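Local coordinates for uncharacterized hypothetical protein (Parabacteroides merdae, PDB 4EI0) that is of unknown function but belongs to the DUF4466 family and folds largely into antiparallel beta sheets, at residues 60-74 with 105-119. Numbering follows the deposited sequence.
Sequences IAGATGTYFDPNSYY and TCAATLRYYYIIPEE
Tyr67 and Tyr113 form an antiparallel hydrogen-bonded pair and Phe68 and Tyr112 the non-hydrogen-bonded pair beside it, joining strand 67-75 to strand 107-115; strand 67-75 is then interrupted by a bulge or short loop, beyond which segment 71-74 crosses strand 107-115 at 114°. On one face the rings of Tyr67 and Tyr113 lie nearly parallel but slid apart, CE1 of Tyr67 reaching CD2 of Tyr113 at 3.6 Å. On the other, Tyr112 turns its edge toward the face of Phe68, and both touch Val56 of strand 51-58 in the facing sheet. At the interruption, Asp69 N bonds to Arg111 O (2.9 Å), one water accepts from Arg111 N and donates to the carbonyls of Asp69 and Asn71, and Asp69 OD1 receives Asn71 N in an Asx turn. Beyond it, Tyr73 N bonds to Thr109 O (3.0 Å), and Ser72 OG, set anti to its own N (chi1 168°), accepts from Thr109 N at 3.1 Å in place of a backbone carbonyl. The extended Arg111 lays its guanidinium flat on the Tyr73 ring, planes 5° apart, with CZ 3.7 Å from the ring centroid; NH2 is also salt-bridged to Asp81. Tyr73 OH donates to Asp69 OD2 at 2.6 Å. A leucine in place of Tyr73 would probably leave Asp69 OD2 without this donor and Arg111 without its flat cation-pi partner. Toward the other end, Thr66 OG1 takes Ile115 N and donates to Ala63 O, tying the type II turn to the strand. Side-chain hydroxyls and a water thus supplement the remaining backbone bonds where the regular ladder is interrupted; the guanidinium stack ties strand 107-115 to Tyr73, whose hydroxyl reaches back across the interruption to Asp69.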
ATOM      1  N   ILE B  60      -2.550  31.241   5.952  1.00 43.85           N
ATOM      2  CA  ILE B  60      -3.151  31.745   7.177  1.00 42.19           C
ATOM      3  C   ILE B  60      -3.105  30.544   8.128  1.00 46.97           C
ATOM      4  O   ILE B  60      -3.538  29.423   7.791  1.00 44.72           O
ATOM      5  CB  ILE B  60      -4.606  32.194   6.963  1.00 41.86           C
ATOM      6  CG1 ILE B  60      -4.704  33.408   6.018  1.00 44.34           C
ATOM      7  CG2 ILE B  60      -5.225  32.537   8.287  1.00 49.03           C
ATOM      8  CD1 ILE B  60      -6.127  33.695   5.570  1.00 48.13           C
ATOM      9  N   ALA B  61      -2.594  30.768   9.330  1.00 46.86           N
ATOM     10  CA  ALA B  61      -2.380  29.686  10.268  1.00 47.10           C
ATOM     11  C   ALA B  61      -3.668  28.966  10.569  1.00 46.86           C
ATOM     12  O   ALA B  61      -4.670  29.596  10.858  1.00 45.15           O
ATOM     13  CB  ALA B  61      -1.795  30.251  11.559  1.00 47.58           C
ATOM     14  N   GLY B  62      -3.644  27.646  10.566  1.00 39.31           N
ATOM     15  CA  GLY B  62      -4.858  26.890  10.809  1.00 41.31           C
ATOM     16  C   GLY B  62      -5.305  26.954  12.259  1.00 44.34           C
ATOM     17  O   GLY B  62      -4.485  27.217  13.112  1.00 43.93           O
ATOM     18  N   ALA B  63      -6.580  26.678  12.552  1.00 46.71           N
ATOM     19  CA  ALA B  63      -7.034  26.573  13.947  1.00 47.54           C
ATOM     20  C   ALA B  63      -6.424  25.331  14.591  1.00 54.11           C
ATOM     21  O   ALA B  63      -5.957  24.407  13.898  1.00 48.62           O
ATOM     22  CB  ALA B  63      -8.577  26.488  14.045  1.00 40.50           C
ATOM     23  N   THR B  64      -6.526  25.262  15.913  1.00 46.14           N
ATOM     24  CA  THR B  64      -6.113  24.070  16.644  1.00 46.40           C
ATOM     25  C   THR B  64      -6.795  22.831  16.119  1.00 43.21           C
ATOM     26  O   THR B  64      -7.967  22.845  15.842  1.00 45.96           O
ATOM     27  CB  THR B  64      -6.394  24.175  18.141  1.00 54.53           C
ATOM     28  OG1 THR B  64      -5.715  25.326  18.627  1.00 59.56           O
ATOM     29  CG2 THR B  64      -5.835  22.936  18.859  1.00 45.05           C
ATOM     30  N   GLY B  65      -6.025  21.761  15.933  1.00 42.86           N
ATOM     31  CA  GLY B  65      -6.534  20.563  15.280  1.00 38.92           C
ATOM     32  C   GLY B  65      -6.025  20.390  13.871  1.00 44.94           C
ATOM     33  O   GLY B  65      -6.251  19.368  13.266  1.00 44.46           O
ATOM     34  N   THR B  66      -5.361  21.397  13.323  1.00 34.34           N
ATOM     35  CA  THR B  66      -4.676  21.276  12.020  1.00 37.99           C
ATOM     36  C   THR B  66      -3.489  20.263  12.191  1.00 43.61           C
ATOM     37  O   THR B  66      -2.695  20.376  13.126  1.00 39.56           O
ATOM     38  CB  THR B  66      -4.133  22.625  11.599  1.00 40.92           C
ATOM     39  OG1 THR B  66      -5.243  23.501  11.401  1.00 45.01           O
ATOM     40  CG2 THR B  66      -3.294  22.548  10.330  1.00 34.25           C
ATOM     41  N   TYR B  67      -3.471  19.201  11.411  1.00 37.23           N
ATOM     42  CA  TYR B  67      -2.465  18.171  11.573  1.00 43.92           C
ATOM     43  C   TYR B  67      -2.290  17.315  10.311  1.00 39.23           C
ATOM     44  O   TYR B  67      -3.114  17.365   9.407  1.00 35.07           O
ATOM     45  CB  TYR B  67      -2.801  17.257  12.783  1.00 41.57           C
ATOM     46  CG  TYR B  67      -3.871  16.264  12.547  1.00 41.54           C
ATOM     47  CD1 TYR B  67      -5.122  16.657  12.213  1.00 48.85           C
ATOM     48  CD2 TYR B  67      -3.635  14.892  12.673  1.00 48.12           C
ATOM     49  CE1 TYR B  67      -6.118  15.758  11.977  1.00 53.96           C
ATOM     50  CE2 TYR B  67      -4.636  13.974  12.450  1.00 45.13           C
ATOM     51  CZ  TYR B  67      -5.872  14.420  12.099  1.00 52.47           C
ATOM     52  OH  TYR B  67      -6.899  13.566  11.851  1.00 59.22           O
ATOM     53  N   PHE B  68      -1.190  16.548  10.286  1.00 40.95           N
ATOM     54  CA  PHE B  68      -1.018  15.412   9.394  1.00 38.25           C
ATOM     55  C   PHE B  68      -1.372  14.185  10.191  1.00 36.13           C
ATOM     56  O   PHE B  68      -0.846  13.976  11.259  1.00 37.98           O
ATOM     57  CB  PHE B  68       0.446  15.250   9.015  1.00 45.89           C
ATOM     58  CG  PHE B  68       0.869  15.940   7.768  1.00 40.23           C
ATOM     59  CD1 PHE B  68       0.401  15.519   6.527  1.00 40.75           C
ATOM     60  CD2 PHE B  68       1.856  16.901   7.806  1.00 43.30           C
ATOM     61  CE1 PHE B  68       0.855  16.101   5.349  1.00 53.10           C
ATOM     62  CE2 PHE B  68       2.286  17.488   6.642  1.00 42.86           C
ATOM     63  CZ  PHE B  68       1.801  17.074   5.413  1.00 47.84           C
ATOM     64  N   ASP B  69      -2.238  13.342   9.666  1.00 39.33           N
ATOM     65  CA  ASP B  69      -2.489  12.048  10.259  1.00 41.08           C
ATOM     66  C   ASP B  69      -1.169  11.270  10.018  1.00 41.45           C
ATOM     67  O   ASP B  69      -0.560  11.399   8.959  1.00 34.93           O
ATOM     68  CB  ASP B  69      -3.760  11.494   9.560  1.00 38.15           C
ATOM     69  CG  ASP B  69      -4.051  10.021   9.768  1.00 43.79           C
ATOM     70  OD1 ASP B  69      -3.187   9.217  10.080  1.00 46.92           O
ATOM     71  OD2 ASP B  69      -5.200   9.639   9.470  1.00 43.98           O
ATOM     72  N   PRO B  70      -0.699  10.535  11.029  1.00 41.28           N
ATOM     73  CA  PRO B  70       0.598   9.894  10.930  1.00 40.30           C
ATOM     74  C   PRO B  70       0.582   8.592  10.109  1.00 43.10           C
ATOM     75  O   PRO B  70       1.635   7.917  10.025  1.00 38.88           O
ATOM     76  CB  PRO B  70       0.973   9.626  12.408  1.00 39.06           C
ATOM     77  CG  PRO B  70      -0.361   9.429  13.088  1.00 38.47           C
ATOM     78  CD  PRO B  70      -1.333  10.311  12.359  1.00 39.16           C
ATOM     79  N   ASN B  71      -0.580   8.170   9.580  1.00 35.60           N
ATOM     80  CA  ASN B  71      -0.630   6.943   8.807  1.00 40.79           C
ATOM     81  C   ASN B  71      -0.474   7.219   7.340  1.00 43.25           C
ATOM     82  O   ASN B  71      -1.052   8.139   6.844  1.00 39.91           O
ATOM     83  CB  ASN B  71      -1.923   6.192   9.005  1.00 39.27           C
ATOM     84  CG  ASN B  71      -2.101   5.748  10.429  1.00 42.75           C
ATOM     85  OD1 ASN B  71      -1.565   4.736  10.863  1.00 42.68           O
ATOM     86  ND2 ASN B  71      -2.885   6.490  11.153  1.00 42.95           N
ATOM     87  N   SER B  72       0.311   6.413   6.651  1.00 41.43           N
ATOM     88  CA  SER B  72       0.275   6.447   5.212  1.00 40.82           C
ATOM     89  C   SER B  72      -0.843   5.523   4.803  1.00 38.15           C
ATOM     90  O   SER B  72      -1.006   4.461   5.358  1.00 40.96           O
ATOM     91  CB  SER B  72       1.595   6.014   4.578  1.00 48.92           C
ATOM     92  OG  SER B  72       1.426   5.794   3.193  1.00 38.63           O
ATOM     93  N   TYR B  73      -1.628   5.970   3.828  1.00 38.70           N
ATOM     94  CA  TYR B  73      -2.771   5.233   3.300  1.00 40.91           C
ATOM     95  C   TYR B  73      -2.347   4.610   1.992  1.00 45.67           C
ATOM     96  O   TYR B  73      -2.255   5.305   1.017  1.00 50.67           O
ATOM     97  CB  TYR B  73      -3.969   6.206   3.118  1.00 41.60           C
ATOM     98  CG  TYR B  73      -4.530   6.563   4.499  1.00 42.26           C
ATOM     99  CD1 TYR B  73      -5.474   5.740   5.113  1.00 42.77           C
ATOM    100  CD2 TYR B  73      -4.046   7.635   5.206  1.00 44.61           C
ATOM    101  CE1 TYR B  73      -5.922   6.015   6.391  1.00 45.61           C
ATOM    102  CE2 TYR B  73      -4.484   7.915   6.477  1.00 49.08           C
ATOM    103  CZ  TYR B  73      -5.429   7.088   7.067  1.00 47.65           C
ATOM    104  OH  TYR B  73      -5.827   7.320   8.360  1.00 44.05           O
ATOM    105  N   TYR B  74      -2.089   3.301   2.002  1.00 40.95           N
ATOM    106  CA  TYR B  74      -1.803   2.508   0.830  1.00 42.43           C
ATOM    107  C   TYR B  74      -3.169   1.915   0.365  1.00 49.08           C
ATOM    108  O   TYR B  74      -4.139   1.944   1.105  1.00 60.33           O
ATOM    109  CB  TYR B  74      -0.736   1.400   1.156  1.00 43.64           C
ATOM    110  CG  TYR B  74       0.591   1.991   1.616  1.00 47.06           C
ATOM    111  CD1 TYR B  74       1.447   2.613   0.708  1.00 41.45           C
ATOM    112  CD2 TYR B  74       0.937   2.006   2.947  1.00 42.99           C
ATOM    113  CE1 TYR B  74       2.631   3.189   1.113  1.00 42.37           C
ATOM    114  CE2 TYR B  74       2.121   2.587   3.361  1.00 43.51           C
ATOM    115  CZ  TYR B  74       2.973   3.151   2.432  1.00 37.98           C
ATOM    116  OH  TYR B  74       4.088   3.832   2.877  1.00 39.01           O
ATOM    117  N   THR B 105      10.354   3.826   4.500  1.00 38.09           N
ATOM    118  CA  THR B 105       9.595   3.584   3.306  1.00 40.24           C
ATOM    119  C   THR B 105      10.052   4.464   2.185  1.00 38.58           C
ATOM    120  O   THR B 105      10.514   5.582   2.401  1.00 42.76           O
ATOM    121  CB  THR B 105       8.091   3.783   3.553  1.00 48.67           C
ATOM    122  OG1 THR B 105       7.390   3.388   2.371  1.00 52.03           O
ATOM    123  CG2 THR B 105       7.810   5.198   3.949  1.00 40.43           C
ATOM    124  N   CYS B 106       9.860   3.978   0.961  1.00 41.22           N
ATOM    125  CA  CYS B 106      10.139   4.807  -0.213  1.00 48.65           C
ATOM    126  C   CYS B 106       8.931   5.537  -0.785  1.00 54.40           C
ATOM    127  O   CYS B 106       9.070   6.277  -1.744  1.00 46.09           O
ATOM    128  CB  CYS B 106      10.774   3.952  -1.288  1.00 40.07           C
ATOM    129  SG  CYS B 106       9.754   2.629  -1.904  1.00 49.97           S
ATOM    130  N   ALA B 107       7.743   5.335  -0.227  1.00 43.70           N
ATOM    131  CA  ALA B 107       6.528   5.900  -0.830  1.00 40.90           C
ATOM    132  C   ALA B 107       5.448   5.976   0.220  1.00 41.14           C
ATOM    133  O   ALA B 107       5.270   5.038   1.009  1.00 42.42           O
ATOM    134  CB  ALA B 107       6.051   5.126  -2.086  1.00 40.60           C
ATOM    135  N   ALA B 108       4.761   7.116   0.278  1.00 37.44           N
ATOM    136  CA  ALA B 108       3.667   7.243   1.263  1.00 40.37           C
ATOM    137  C   ALA B 108       2.687   8.306   0.786  1.00 39.08           C
ATOM    138  O   ALA B 108       3.021   9.169  -0.009  1.00 38.51           O
ATOM    139  CB  ALA B 108       4.196   7.628   2.615  1.00 37.72           C
ATOM    140  N   THR B 109       1.463   8.198   1.275  1.00 39.49           N
ATOM    141  CA  THR B 109       0.447   9.236   1.097  1.00 39.60           C
ATOM    142  C   THR B 109      -0.140   9.607   2.423  1.00 40.55           C
ATOM    143  O   THR B 109      -0.686   8.759   3.114  1.00 40.04           O
ATOM    144  CB  THR B 109      -0.677   8.759   0.200  1.00 40.57           C
ATOM    145  OG1 THR B 109      -0.136   8.403  -1.044  1.00 44.68           O
ATOM    146  CG2 THR B 109      -1.741   9.854  -0.015  1.00 37.14           C
ATOM    147  N   LEU B 110       0.085  10.837   2.821  1.00 37.77           N
ATOM    148  CA  LEU B 110      -0.327  11.317   4.120  1.00 38.93           C
ATOM    149  C   LEU B 110      -1.449  12.282   3.911  1.00 43.77           C
ATOM    150  O   LEU B 110      -1.435  13.030   2.929  1.00 44.20           O
ATOM    151  CB  LEU B 110       0.800  12.048   4.841  1.00 36.35           C
ATOM    152  CG  LEU B 110       2.056  11.256   5.243  1.00 39.02           C
ATOM    153  CD1 LEU B 110       3.044  12.252   5.802  1.00 32.47           C
ATOM    154  CD2 LEU B 110       1.706  10.140   6.243  1.00 41.11           C
ATOM    155  N   ARG B 111      -2.426  12.233   4.823  1.00 42.47           N
ATOM    156  CA  ARG B 111      -3.559  13.168   4.828  1.00 36.90           C
ATOM    157  C   ARG B 111      -3.311  14.315   5.754  1.00 34.88           C
ATOM    158  O   ARG B 111      -2.933  14.119   6.918  1.00 39.14           O
ATOM    159  CB  ARG B 111      -4.797  12.421   5.211  1.00 40.24           C
ATOM    160  CG  ARG B 111      -5.178  11.446   4.113  1.00 44.68           C
ATOM    161  CD  ARG B 111      -6.345  10.580   4.503  1.00 50.30           C
ATOM    162  NE  ARG B 111      -6.563   9.635   3.436  1.00 53.58           N
ATOM    163  CZ  ARG B 111      -7.323   8.566   3.532  1.00 50.85           C
ATOM    164  NH1 ARG B 111      -7.952   8.289   4.657  1.00 53.22           N
ATOM    165  NH2 ARG B 111      -7.416   7.760   2.500  1.00 51.95           N
ATOM    166  N   TYR B 112      -3.469  15.528   5.228  1.00 37.82           N
ATOM    167  CA  TYR B 112      -3.358  16.764   5.993  1.00 36.54           C
ATOM    168  C   TYR B 112      -4.735  17.392   6.113  1.00 39.70           C
ATOM    169  O   TYR B 112      -5.485  17.465   5.121  1.00 39.30           O
ATOM    170  CB  TYR B 112      -2.413  17.716   5.285  1.00 34.33           C
ATOM    171  CG  TYR B 112      -2.398  19.164   5.751  1.00 42.85           C
ATOM    172  CD1 TYR B 112      -1.763  19.544   6.919  1.00 38.32           C
ATOM    173  CD2 TYR B 112      -2.949  20.163   4.973  1.00 45.30           C
ATOM    174  CE1 TYR B 112      -1.737  20.857   7.335  1.00 39.82           C
ATOM    175  CE2 TYR B 112      -2.943  21.477   5.384  1.00 42.56           C
ATOM    176  CZ  TYR B 112      -2.328  21.819   6.547  1.00 43.78           C
ATOM    177  OH  TYR B 112      -2.275  23.126   6.923  1.00 46.14           O
ATOM    178  N   TYR B 113      -5.036  17.835   7.324  1.00 33.93           N
ATOM    179  CA  TYR B 113      -6.297  18.448   7.692  1.00 39.93           C
ATOM    180  C   TYR B 113      -6.035  19.869   8.175  1.00 39.32           C
ATOM    181  O   TYR B 113      -5.353  20.075   9.175  1.00 42.15           O
ATOM    182  CB  TYR B 113      -6.947  17.616   8.792  1.00 41.42           C
ATOM    183  CG  TYR B 113      -7.314  16.236   8.323  1.00 45.96           C
ATOM    184  CD1 TYR B 113      -8.546  15.982   7.740  1.00 47.35           C
ATOM    185  CD2 TYR B 113      -6.436  15.185   8.471  1.00 45.20           C
ATOM    186  CE1 TYR B 113      -8.892  14.714   7.326  1.00 45.12           C
ATOM    187  CE2 TYR B 113      -6.761  13.915   8.061  1.00 47.33           C
ATOM    188  CZ  TYR B 113      -7.983  13.688   7.492  1.00 51.35           C
ATOM    189  OH  TYR B 113      -8.249  12.453   7.068  1.00 50.87           O
ATOM    190  N   TYR B 114      -6.508  20.853   7.412  1.00 39.29           N
ATOM    191  CA  TYR B 114      -6.419  22.237   7.787  1.00 36.33           C
ATOM    192  C   TYR B 114      -7.762  22.599   8.407  1.00 40.34           C
ATOM    193  O   TYR B 114      -8.789  22.482   7.733  1.00 35.58           O
ATOM    194  CB  TYR B 114      -6.192  23.092   6.571  1.00 39.13           C
ATOM    195  CG  TYR B 114      -6.185  24.566   6.788  1.00 38.74           C
ATOM    196  CD1 TYR B 114      -5.067  25.197   7.292  1.00 46.23           C
ATOM    197  CD2 TYR B 114      -7.261  25.364   6.419  1.00 42.28           C
ATOM    198  CE1 TYR B 114      -5.012  26.582   7.443  1.00 40.29           C
ATOM    199  CE2 TYR B 114      -7.215  26.762   6.563  1.00 39.99           C
ATOM    200  CZ  TYR B 114      -6.112  27.361   7.090  1.00 39.96           C
ATOM    201  OH  TYR B 114      -6.032  28.701   7.243  1.00 41.74           O
ATOM    202  N   ILE B 115      -7.765  23.052   9.665  1.00 37.58           N
ATOM    203  CA  ILE B 115      -9.026  23.485  10.311  1.00 41.40           C
ATOM    204  C   ILE B 115      -9.107  24.998  10.053  1.00 41.31           C
ATOM    205  O   ILE B 115      -8.228  25.733  10.436  1.00 42.25           O
ATOM    206  CB  ILE B 115      -9.086  23.154  11.798  1.00 38.24           C
ATOM    207  CG1 ILE B 115      -8.808  21.673  12.077  1.00 36.31           C
ATOM    208  CG2 ILE B 115     -10.488  23.453  12.356  1.00 42.18           C
ATOM    209  CD1 ILE B 115      -9.769  20.701  11.408  1.00 47.28           C
ATOM    210  N   ILE B 116     -10.157  25.431   9.344  1.00 40.79           N
ATOM    211  CA  ILE B 116     -10.332  26.800   8.860  1.00 38.88           C
ATOM    212  C   ILE B 116     -10.526  27.714  10.044  1.00 38.49           C
ATOM    213  O   ILE B 116     -11.416  27.477  10.845  1.00 37.07           O
ATOM    214  CB  ILE B 116     -11.530  26.887   7.825  1.00 37.01           C
ATOM    215  CG1 ILE B 116     -11.291  25.963   6.636  1.00 42.64           C
ATOM    216  CG2 ILE B 116     -11.754  28.276   7.318  1.00 31.60           C
ATOM    217  CD1 ILE B 116     -12.505  25.655   5.784  1.00 40.42           C
ATOM    218  N   PRO B 117      -9.644  28.744  10.209  1.00 35.92           N
ATOM    219  CA  PRO B 117      -9.700  29.574  11.423  1.00 39.53           C
ATOM    220  C   PRO B 117     -10.594  30.780  11.155  1.00 43.67           C
ATOM    221  O   PRO B 117     -10.788  31.138   9.993  1.00 36.70           O
ATOM    222  CB  PRO B 117      -8.266  30.039  11.573  1.00 42.85           C
ATOM    223  CG  PRO B 117      -7.836  30.252  10.124  1.00 37.79           C
ATOM    224  CD  PRO B 117      -8.458  29.101   9.392  1.00 40.36           C
ATOM    225  N   GLU B 118     -11.129  31.382  12.216  1.00 42.50           N
ATOM    226  CA  GLU B 118     -11.932  32.615  12.112  1.00 39.22           C
ATOM    227  C   GLU B 118     -11.244  33.679  11.269  1.00 49.53           C
ATOM    228  O   GLU B 118     -11.888  34.360  10.485  1.00 43.17           O
ATOM    229  CB  GLU B 118     -12.231  33.170  13.516  1.00 44.98           C
ATOM    230  CG  GLU B 118     -12.996  34.505  13.541  1.00 43.54           C
ATOM    231  CD  GLU B 118     -14.341  34.401  12.817  1.00 48.94           C
ATOM    232  OE1 GLU B 118     -14.984  33.346  12.860  1.00 52.06           O
ATOM    233  OE2 GLU B 118     -14.743  35.354  12.161  1.00 58.32           O
ATOM    234  N   GLU B 119      -9.940  33.841  11.429  1.00 49.26           N
ATOM    235  CA  GLU B 119      -9.248  34.878  10.662  1.00 41.68           C
ATOM    236  C   GLU B 119      -9.241  34.638   9.137  1.00 43.58           C
ATOM    237  O   GLU B 119      -8.925  35.551   8.393  1.00 44.73           O
ATOM    238  CB  GLU B 119      -7.832  35.138  11.233  1.00 52.47           C
ATOM    239  CG  GLU B 119      -6.668  34.435  10.574  1.00 77.50           C
ATOM    240  CD  GLU B 119      -5.327  35.139  10.826  1.00 85.55           C
ATOM    241  OE1 GLU B 119      -5.054  36.168  10.173  1.00 81.96           O
ATOM    242  OE2 GLU B 119      -4.521  34.660  11.651  1.00 84.10           O
TER
HETATM  243  O   HOH W   1      -5.246  31.800  12.086  1.00 54.52           O
HETATM  244  O   HOH W   2      -2.135  10.429   6.898  1.00 38.55           O